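Local coordinates for protein putative phosphomethylpyrimidine kinase (Bacteroides thetaiotaomicron, PDB 3MBH) that binds pyridoxal and probably phosphorylates it with ATP, as a pyridoxal kinase of the ribokinase clan, at residues A11-L16 with S96-D101; I81-L86 with R134-K139. All coordinates share one frame; numbering follows the deposited sequence.

Contact 1 of 2, residues A11-L16 with S96-D101. With PXL (3-hydroxy-5-(hydroxymethyl)-2-methylisonicotinaldehyde), chain G.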
ATOM      1  N   ALA A  11       5.031 -25.126 -12.815  1.00 15.53           N
ATOM      2  CA  ALA A  11       4.918 -25.499 -14.214  1.00 16.01           C
ATOM      3  C   ALA A  11       3.408 -25.374 -14.578  1.00 16.46           C
ATOM      4  O   ALA A  11       2.571 -26.029 -13.954  1.00 18.12           O
ATOM      5  CB  ALA A  11       5.458 -26.947 -14.453  1.00 14.16           C
ATOM      6  N   ALA A  12       3.094 -24.563 -15.594  1.00 15.43           N
ATOM      7  CA  ALA A  12       1.751 -24.256 -16.007  1.00 16.06           C
ATOM      8  C   ALA A  12       1.445 -24.918 -17.347  1.00 15.42           C
ATOM      9  O   ALA A  12       1.963 -24.509 -18.395  1.00 15.43           O
ATOM     10  CB  ALA A  12       1.529 -22.725 -16.074  1.00 15.04           C
ATOM     11  N   VAL A  13       0.651 -25.978 -17.292  1.00 16.23           N
ATOM     12  CA  VAL A  13       0.288 -26.812 -18.458  1.00 15.78           C
ATOM     13  C   VAL A  13      -1.117 -26.362 -18.971  1.00 16.28           C
ATOM     14  O   VAL A  13      -2.137 -26.911 -18.593  1.00 15.85           O
ATOM     15  CB  VAL A  13       0.343 -28.337 -18.125  1.00 15.46           C
ATOM     16  CG1 VAL A  13       0.223 -29.153 -19.435  1.00 14.30           C
ATOM     17  CG2 VAL A  13       1.644 -28.677 -17.296  1.00 14.26           C
ATOM     18  N   HIS A  14      -1.098 -25.320 -19.800  1.00 15.59           N
ATOM     19  CA  HIS A  14      -2.256 -24.653 -20.281  1.00 15.98           C
ATOM     20  C   HIS A  14      -1.935 -24.159 -21.678  1.00 15.58           C
ATOM     21  O   HIS A  14      -0.766 -24.069 -22.060  1.00 15.44           O
ATOM     22  CB  HIS A  14      -2.597 -23.414 -19.436  1.00 16.17           C
ATOM     23  CG  HIS A  14      -2.927 -23.704 -18.003  1.00 15.82           C
ATOM     24  ND1 HIS A  14      -4.219 -23.701 -17.535  1.00 15.25           N
ATOM     25  CD2 HIS A  14      -2.136 -23.898 -16.922  1.00 15.40           C
ATOM     26  CE1 HIS A  14      -4.224 -23.973 -16.239  1.00 17.52           C
ATOM     27  NE2 HIS A  14      -2.971 -24.101 -15.835  1.00 16.07           N
ATOM     28  N   ASP A  15      -2.976 -23.822 -22.423  1.00 14.85           N
ATOM     29  CA  ASP A  15      -2.828 -23.187 -23.695  1.00 15.33           C
ATOM     30  C   ASP A  15      -2.461 -21.682 -23.620  1.00 16.69           C
ATOM     31  O   ASP A  15      -2.581 -21.016 -22.578  1.00 14.93           O
ATOM     32  CB  ASP A  15      -4.094 -23.397 -24.487  1.00 15.49           C
ATOM     33  CG  ASP A  15      -5.236 -22.575 -23.947  1.00 17.77           C
ATOM     34  OD1 ASP A  15      -5.988 -23.097 -23.053  1.00 17.25           O
ATOM     35  OD2 ASP A  15      -5.311 -21.370 -24.335  1.00 17.29           O
ATOM     36  N   LEU A  16      -1.973 -21.156 -24.753  1.00 16.52           N
ATOM     37  CA  LEU A  16      -1.729 -19.732 -24.950  1.00 16.60           C
ATOM     38  C   LEU A  16      -2.733 -19.240 -25.959  1.00 17.29           C
ATOM     39  O   LEU A  16      -2.690 -19.643 -27.126  1.00 15.45           O
ATOM     40  CB  LEU A  16      -0.326 -19.455 -25.445  1.00 15.77           C
ATOM     41  CG  LEU A  16       0.133 -17.959 -25.496  1.00 18.19           C
ATOM     42  CD1 LEU A  16       0.363 -17.404 -24.071  1.00 17.93           C
ATOM     43  CD2 LEU A  16       1.369 -17.763 -26.318  1.00 15.43           C
ATOM     44  N   SER A  96       0.534 -36.887 -17.444  0.50 16.16           N
ATOM     45  CA  SER A  96       0.630 -37.813 -16.316  0.50 16.19           C
ATOM     46  C   SER A  96       2.083 -38.224 -16.036  0.50 16.58           C
ATOM     47  O   SER A  96       2.524 -38.252 -14.879  0.50 16.81           O
ATOM     48  CB  SER A  96      -0.247 -39.039 -16.553  0.50 15.98           C
ATOM     49  OG  SER A  96      -1.564 -38.649 -16.872  0.50 15.31           O
ATOM     50  N   ASP A  97       2.825 -38.530 -17.094  1.00 17.36           N
ATOM     51  CA  ASP A  97       4.262 -38.869 -16.973  1.00 17.61           C
ATOM     52  C   ASP A  97       5.105 -37.709 -16.478  1.00 18.01           C
ATOM     53  O   ASP A  97       6.056 -37.920 -15.732  1.00 17.32           O
ATOM     54  CB  ASP A  97       4.820 -39.369 -18.310  1.00 17.69           C
ATOM     55  CG  ASP A  97       4.380 -40.789 -18.620  1.00 19.48           C
ATOM     56  OD1 ASP A  97       3.918 -41.467 -17.688  1.00 23.38           O
ATOM     57  OD2 ASP A  97       4.475 -41.233 -19.784  1.00 23.91           O
ATOM     58  N   PHE A  98       4.749 -36.487 -16.890  1.00 17.93           N
ATOM     59  CA  PHE A  98       5.417 -35.292 -16.463  1.00 17.19           C
ATOM     60  C   PHE A  98       5.277 -35.119 -14.958  1.00 17.67           C
ATOM     61  O   PHE A  98       6.283 -34.938 -14.272  1.00 15.80           O
ATOM     62  CB  PHE A  98       4.859 -34.081 -17.204  1.00 17.26           C
ATOM     63  CG  PHE A  98       5.382 -32.771 -16.718  1.00 17.27           C
ATOM     64  CD1 PHE A  98       6.724 -32.498 -16.739  1.00 17.84           C
ATOM     65  CD2 PHE A  98       4.519 -31.812 -16.205  1.00 18.37           C
ATOM     66  CE1 PHE A  98       7.212 -31.266 -16.288  1.00 17.74           C
ATOM     67  CE2 PHE A  98       4.991 -30.577 -15.750  1.00 17.40           C
ATOM     68  CZ  PHE A  98       6.349 -30.306 -15.776  1.00 16.77           C
ATOM     69  N   ILE A  99       4.053 -35.270 -14.460  1.00 16.68           N
ATOM     70  CA  ILE A  99       3.765 -35.206 -13.042  1.00 17.35           C
ATOM     71  C   ILE A  99       4.530 -36.310 -12.295  1.00 18.32           C
ATOM     72  O   ILE A  99       5.151 -36.049 -11.259  1.00 17.64           O
ATOM     73  CB  ILE A  99       2.260 -35.336 -12.764  1.00 16.38           C
ATOM     74  CG1 ILE A  99       1.551 -34.108 -13.298  1.00 17.02           C
ATOM     75  CG2 ILE A  99       2.010 -35.517 -11.243  1.00 17.71           C
ATOM     76  CD1 ILE A  99       0.050 -34.275 -13.483  1.00 13.60           C
ATOM     77  N   LYS A 100       4.528 -37.523 -12.849  1.00 18.14           N
ATOM     78  CA  LYS A 100       5.247 -38.621 -12.212  1.00 18.89           C
ATOM     79  C   LYS A 100       6.730 -38.286 -12.060  1.00 19.26           C
ATOM     80  O   LYS A 100       7.320 -38.497 -10.994  1.00 18.26           O
ATOM     81  CB  LYS A 100       5.092 -39.914 -12.981  1.00 19.16           C
ATOM     82  CG  LYS A 100       5.715 -41.167 -12.283  1.00 21.83           C
ATOM     83  CD  LYS A 100       5.688 -42.390 -13.195  1.00 25.63           C
ATOM     84  CE  LYS A 100       6.174 -42.074 -14.607  1.00 30.97           C
ATOM     85  NZ  LYS A 100       6.626 -43.310 -15.348  1.00 35.40           N
ATOM     86  N   ASP A 101       7.328 -37.755 -13.117  1.00 19.87           N
ATOM     87  CA  ASP A 101       8.758 -37.494 -13.126  1.00 19.99           C
ATOM     88  C   ASP A 101       9.177 -36.217 -12.393  1.00 20.56           C
ATOM     89  O   ASP A 101      10.345 -36.078 -12.007  1.00 19.41           O
ATOM     90  CB  ASP A 101       9.249 -37.411 -14.559  1.00 19.95           C
ATOM     91  CG  ASP A 101       9.159 -38.756 -15.301  1.00 21.18           C
ATOM     92  OD1 ASP A 101       8.962 -39.812 -14.684  1.00 23.25           O
ATOM     93  OD2 ASP A 101       9.250 -38.737 -16.534  1.00 22.35           O
TER
HETATM   94  OP4 PXL G 400     -10.057 -22.848 -19.015  1.00 34.53           O
HETATM   95  C5A PXL G 400     -10.993 -22.320 -19.943  1.00 27.75           C
HETATM   96  C5  PXL G 400     -10.357 -22.316 -21.337  1.00 24.58           C
HETATM   97  C6  PXL G 400      -9.006 -22.423 -21.599  1.00 22.67           C
HETATM   98  N1  PXL G 400      -8.526 -22.442 -22.843  1.00 21.31           N
HETATM   99  C2  PXL G 400      -9.245 -22.313 -23.977  1.00 23.61           C
HETATM  100  C3  PXL G 400     -10.700 -22.171 -23.827  1.00 23.63           C
HETATM  101  C4  PXL G 400     -11.251 -22.204 -22.451  1.00 25.70           C
HETATM  102  C4A PXL G 400     -12.664 -22.020 -22.129  1.00 27.24           C
HETATM  103  O4A PXL G 400     -13.292 -21.595 -23.046  1.00 36.52           O
HETATM  104  O3  PXL G 400     -11.560 -22.084 -24.854  1.00 25.80           O
HETATM  105  C2A PXL G 400      -8.469 -22.304 -25.284  1.00 22.34           C
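Phe98 leans from its helix onto strand 9-17 and meets Ala11 with the rim of its ring: the methyl CB of Ala11 lies in the ring plane, 3.7 Å from Phe98 CZ. Val13, two residues further along the strand, points to the same side and brings its CG2 branch obliquely to Phe98 CE2 at 4.1 Å; the two side chains pass alongside in opposite directions. Phe98 spans the gap because CG stands opposite the backbone N (chi1 173°), which sends the ring out from the helix. Ala11, with a single methyl, lets the ring edge come close to the strand, while branched Val13 fills the place beside it. This is helix-on-sheet packing in the Rossmann-like core of the ribokinase fold, where helix 91-102 lies against one side of the central, largely parallel sheet; Ile81 of the adjoining strand also touches Phe98, and Ala12, pointing away, packs on helix 24-33. Past Val13 the chain runs into the vitamin pocket. There Asp15 OD1 comes within 2.6 Å of the pyridine N1 of the bound pyridoxal, and its other oxygen, OD2, is hydrogen-bonded by Ser17 and Ser23, which probably fix the carboxylate's rotation.

Contact 2 of 2, residues I81-L86 with R134-K139; sequences IYTGYL and RHLITK. With PXL (3-hydroxy-5-(hydroxymethyl)-2-methylisonicotinaldehyde), chain G.
Leu136 and Leu86 meet end on, tip to tip, with Leu136 CD2 3.9 Å from Leu86 CD1. The same CD2 methyl lies 4.0 Å from OG1 of Thr83, whose side chain runs alongside Leu136, heading the other way, so one branch of the helix leucine serves both partners. Leu136 has CG anti to the backbone N (chi1 -176°), which carries its methyls away from the helix, whereas Leu86 has CG opposite its carbonyl carbon (chi1 -54°) and continues in an extended chain that brings CD1 forward. Leucine suits both buried places, as an apolar side chain that carries a methyl well out from the backbone. Such packing of helix 127-136 onto strand 80-83 and the turn after it belongs to the alpha/beta core of the ribokinase fold; Leu136 also rests on Ser96 of helix 91-102, and Leu86 on Ile92 of that helix. Between Thr83 and Leu86, the backbone of Gly84 takes a conformation easier without a side chain, and Tyr85 turns to the pocket. One face of the Tyr85 ring receives the pyridoxal methyl C2A, 3.7 Å above the plane and over the ring centre, while Tyr85 CD2 lies 3.3 Å from PXL N1. Within 134-139, His135 O accepts hydrogen bonds from both Thr138 N and Thr138 OG1. The hydroxyl bond is short, 2.6 Å between Thr138 OG1 and His135 O, and lies in the carbonyl plane. Threonine suits the place because its hydroxyl reaches back to the carbonyl three residues earlier, giving that oxygen a second donor.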
ATOM      1  N   ILE A  81       2.767 -28.072 -10.013  1.00 16.27           N
ATOM      2  CA  ILE A  81       2.376 -28.315 -11.403  1.00 16.42           C
ATOM      3  C   ILE A  81       0.863 -28.102 -11.464  1.00 17.24           C
ATOM      4  O   ILE A  81       0.101 -28.672 -10.669  1.00 16.29           O
ATOM      5  CB  ILE A  81       2.692 -29.746 -11.909  1.00 16.89           C
ATOM      6  CG1 ILE A  81       4.188 -30.024 -11.774  1.00 17.49           C
ATOM      7  CG2 ILE A  81       2.159 -29.937 -13.387  1.00 13.38           C
ATOM      8  CD1 ILE A  81       4.647 -31.422 -12.094  1.00 18.10           C
ATOM      9  N   TYR A  82       0.459 -27.239 -12.412  1.00 17.53           N
ATOM     10  CA  TYR A  82      -0.919 -26.788 -12.494  1.00 16.18           C
ATOM     11  C   TYR A  82      -1.341 -26.927 -13.928  1.00 15.96           C
ATOM     12  O   TYR A  82      -0.839 -26.219 -14.816  1.00 15.68           O
ATOM     13  CB  TYR A  82      -0.994 -25.333 -11.977  1.00 15.75           C
ATOM     14  CG  TYR A  82      -2.226 -24.520 -12.304  1.00 15.19           C
ATOM     15  CD1 TYR A  82      -3.446 -25.121 -12.600  1.00 14.59           C
ATOM     16  CD2 TYR A  82      -2.189 -23.128 -12.249  1.00 13.42           C
ATOM     17  CE1 TYR A  82      -4.536 -24.369 -12.942  1.00 15.28           C
ATOM     18  CE2 TYR A  82      -3.296 -22.369 -12.568  1.00 14.33           C
ATOM     19  CZ  TYR A  82      -4.468 -22.974 -12.880  1.00 13.07           C
ATOM     20  OH  TYR A  82      -5.593 -22.247 -13.216  1.00 14.19           O
ATOM     21  N   THR A  83      -2.344 -27.763 -14.133  1.00 15.22           N
ATOM     22  CA  THR A  83      -2.798 -28.079 -15.456  1.00 15.25           C
ATOM     23  C   THR A  83      -4.181 -27.540 -15.715  1.00 14.88           C
ATOM     24  O   THR A  83      -5.006 -27.440 -14.801  1.00 14.93           O
ATOM     25  CB  THR A  83      -2.808 -29.635 -15.715  1.00 15.79           C
ATOM     26  OG1 THR A  83      -3.944 -30.251 -15.082  1.00 16.55           O
ATOM     27  CG2 THR A  83      -1.556 -30.256 -15.238  1.00 15.63           C
ATOM     28  N   GLY A  84      -4.463 -27.271 -16.990  1.00 15.86           N
ATOM     29  CA  GLY A  84      -5.790 -26.873 -17.424  1.00 15.83           C
ATOM     30  C   GLY A  84      -6.138 -27.381 -18.816  1.00 16.67           C
ATOM     31  O   GLY A  84      -6.137 -28.638 -19.101  1.00 16.79           O
ATOM     32  N   TYR A  85      -6.515 -26.454 -19.676  1.00 14.58           N
ATOM     33  CA  TYR A  85      -6.929 -26.802 -21.030  1.00 14.80           C
ATOM     34  C   TYR A  85      -5.791 -27.530 -21.762  1.00 14.64           C
ATOM     35  O   TYR A  85      -4.726 -27.010 -21.905  1.00 14.33           O
ATOM     36  CB  TYR A  85      -7.361 -25.540 -21.772  1.00 15.33           C
ATOM     37  CG  TYR A  85      -7.949 -25.735 -23.164  1.00 15.51           C
ATOM     38  CD1 TYR A  85      -7.124 -26.039 -24.246  1.00 17.13           C
ATOM     39  CD2 TYR A  85      -9.335 -25.645 -23.394  1.00 15.98           C
ATOM     40  CE1 TYR A  85      -7.635 -26.222 -25.507  1.00 17.06           C
ATOM     41  CE2 TYR A  85      -9.837 -25.808 -24.659  1.00 17.71           C
ATOM     42  CZ  TYR A  85      -8.974 -26.119 -25.716  1.00 18.37           C
ATOM     43  OH  TYR A  85      -9.447 -26.283 -26.990  1.00 18.86           O
ATOM     44  N   LEU A  86      -6.067 -28.725 -22.254  1.00 15.40           N
ATOM     45  CA  LEU A  86      -5.115 -29.547 -22.999  1.00 15.99           C
ATOM     46  C   LEU A  86      -5.488 -29.600 -24.471  1.00 15.98           C
ATOM     47  O   LEU A  86      -6.649 -29.475 -24.845  1.00 16.23           O
ATOM     48  CB  LEU A  86      -5.081 -30.973 -22.437  1.00 16.16           C
ATOM     49  CG  LEU A  86      -4.816 -31.057 -20.942  1.00 14.71           C
ATOM     50  CD1 LEU A  86      -4.799 -32.542 -20.432  1.00 15.38           C
ATOM     51  CD2 LEU A  86      -3.517 -30.358 -20.541  1.00 15.02           C
ATOM     52  N   ARG A 134     -10.545 -38.141 -16.922  1.00 16.85           N
ATOM     53  CA  ARG A 134     -10.840 -39.000 -15.791  1.00 17.82           C
ATOM     54  C   ARG A 134      -9.590 -39.685 -15.224  1.00 18.30           C
ATOM     55  O   ARG A 134      -9.485 -39.892 -14.017  1.00 18.55           O
ATOM     56  CB  ARG A 134     -11.870 -40.091 -16.168  1.00 17.89           C
ATOM     57  CG  ARG A 134     -13.286 -39.566 -16.307  1.00 18.70           C
ATOM     58  CD  ARG A 134     -14.203 -40.654 -16.790  1.00 19.54           C
ATOM     59  NE  ARG A 134     -15.489 -40.106 -17.187  1.00 18.61           N
ATOM     60  CZ  ARG A 134     -16.274 -40.614 -18.126  1.00 21.68           C
ATOM     61  NH1 ARG A 134     -15.898 -41.680 -18.807  1.00 22.01           N
ATOM     62  NH2 ARG A 134     -17.436 -40.049 -18.398  1.00 23.50           N
ATOM     63  N   HIS A 135      -8.646 -40.020 -16.094  1.00 17.86           N
ATOM     64  CA  HIS A 135      -7.379 -40.551 -15.662  1.00 18.00           C
ATOM     65  C   HIS A 135      -6.478 -39.490 -15.021  1.00 17.40           C
ATOM     66  O   HIS A 135      -5.892 -39.736 -13.961  1.00 18.31           O
ATOM     67  CB  HIS A 135      -6.589 -41.212 -16.818  1.00 18.19           C
ATOM     68  CG  HIS A 135      -5.285 -41.801 -16.374  1.00 19.63           C
ATOM     69  ND1 HIS A 135      -5.213 -42.921 -15.574  1.00 24.40           N
ATOM     70  CD2 HIS A 135      -4.009 -41.402 -16.574  1.00 23.12           C
ATOM     71  CE1 HIS A 135      -3.945 -43.209 -15.331  1.00 23.83           C
ATOM     72  NE2 HIS A 135      -3.191 -42.314 -15.939  1.00 22.57           N
ATOM     73  N   LEU A 136      -6.351 -38.354 -15.680  1.00 16.24           N
ATOM     74  CA  LEU A 136      -5.452 -37.317 -15.212  1.00 17.26           C
ATOM     75  C   LEU A 136      -5.825 -36.857 -13.790  1.00 15.93           C
ATOM     76  O   LEU A 136      -4.939 -36.628 -12.967  1.00 15.37           O
ATOM     77  CB  LEU A 136      -5.424 -36.128 -16.163  1.00 16.18           C
ATOM     78  CG  LEU A 136      -4.407 -35.045 -15.771  1.00 18.37           C
ATOM     79  CD1 LEU A 136      -2.963 -35.636 -15.683  1.00 18.09           C
ATOM     80  CD2 LEU A 136      -4.497 -33.808 -16.712  1.00 16.55           C
ATOM     81  N   ILE A 137      -7.109 -36.766 -13.472  1.00 16.01           N
ATOM     82  CA  ILE A 137      -7.451 -36.267 -12.130  1.00 16.19           C
ATOM     83  C   ILE A 137      -6.942 -37.195 -11.006  1.00 16.72           C
ATOM     84  O   ILE A 137      -6.746 -36.721  -9.903  1.00 17.72           O
ATOM     85  CB  ILE A 137      -8.944 -35.943 -11.908  1.00 16.27           C
ATOM     86  CG1 ILE A 137      -9.821 -37.219 -12.004  1.00 15.25           C
ATOM     87  CG2 ILE A 137      -9.380 -34.756 -12.799  1.00 15.57           C
ATOM     88  CD1 ILE A 137     -11.137 -37.042 -11.422  1.00 16.29           C
ATOM     89  N   THR A 138      -6.689 -38.479 -11.303  1.00 16.87           N
ATOM     90  CA  THR A 138      -6.254 -39.440 -10.298  1.00 16.62           C
ATOM     91  C   THR A 138      -4.844 -39.110  -9.846  1.00 17.53           C
ATOM     92  O   THR A 138      -4.372 -39.612  -8.809  1.00 17.37           O
ATOM     93  CB  THR A 138      -6.277 -40.921 -10.806  1.00 17.02           C
ATOM     94  OG1 THR A 138      -5.309 -41.120 -11.842  1.00 16.06           O
ATOM     95  CG2 THR A 138      -7.653 -41.307 -11.326  1.00 15.99           C
ATOM     96  N   LYS A 139      -4.174 -38.257 -10.605  1.00 17.44           N
ATOM     97  CA  LYS A 139      -2.796 -37.950 -10.356  1.00 18.16           C
ATOM     98  C   LYS A 139      -2.635 -36.638  -9.604  1.00 17.96           C
ATOM     99  O   LYS A 139      -1.526 -36.342  -9.203  1.00 18.55           O
ATOM    100  CB  LYS A 139      -1.998 -37.897 -11.659  1.00 17.61           C
ATOM    101  CG  LYS A 139      -2.125 -39.164 -12.519  1.00 19.87           C
ATOM    102  CD  LYS A 139      -1.652 -40.388 -11.814  1.00 21.20           C
ATOM    103  CE  LYS A 139      -1.536 -41.616 -12.774  1.00 21.97           C
ATOM    104  NZ  LYS A 139      -1.360 -42.911 -12.001  1.00 23.62           N
TER
HETATM  105  OP4 PXL G 400     -10.057 -22.848 -19.015  1.00 34.53           O
HETATM  106  C5A PXL G 400     -10.993 -22.320 -19.943  1.00 27.75           C
HETATM  107  C5  PXL G 400     -10.357 -22.316 -21.337  1.00 24.58           C
HETATM  108  C6  PXL G 400      -9.006 -22.423 -21.599  1.00 22.67           C
HETATM  109  N1  PXL G 400      -8.526 -22.442 -22.843  1.00 21.31           N
HETATM  110  C2  PXL G 400      -9.245 -22.313 -23.977  1.00 23.61           C
HETATM  111  C3  PXL G 400     -10.700 -22.171 -23.827  1.00 23.63           C
HETATM  112  C4  PXL G 400     -11.251 -22.204 -22.451  1.00 25.70           C
HETATM  113  C4A PXL G 400     -12.664 -22.020 -22.129  1.00 27.24           C
HETATM  114  O4A PXL G 400     -13.292 -21.595 -23.046  1.00 36.52           O
HETATM  115  O3  PXL G 400     -11.560 -22.084 -24.854  1.00 25.80           O
HETATM  116  C2A PXL G 400      -8.469 -22.304 -25.284  1.00 22.34           C

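In the fold
From the N terminus the chain first lays down strand 9-17, then passes through two helices and several strands to strand 80-83 and on to helix 91-102, where contact 1 closes a loop of 79 residues. Contact 2 opens within that loop, at strand 80-83, and closes beyond it at helix 127-136, across 47 residues; the two loops therefore cross. Their strands are parallel neighbours in the central sheet, probably joined by hydrogen bonds from Ala11 O to Tyr82 N and Val13 O to Gly84 N. Together the contacts set two consecutive helices against adjacent strands; the chain at or just beyond their C-terminal ends supplies Asp15 and Tyr85 to the pyridoxal pocket.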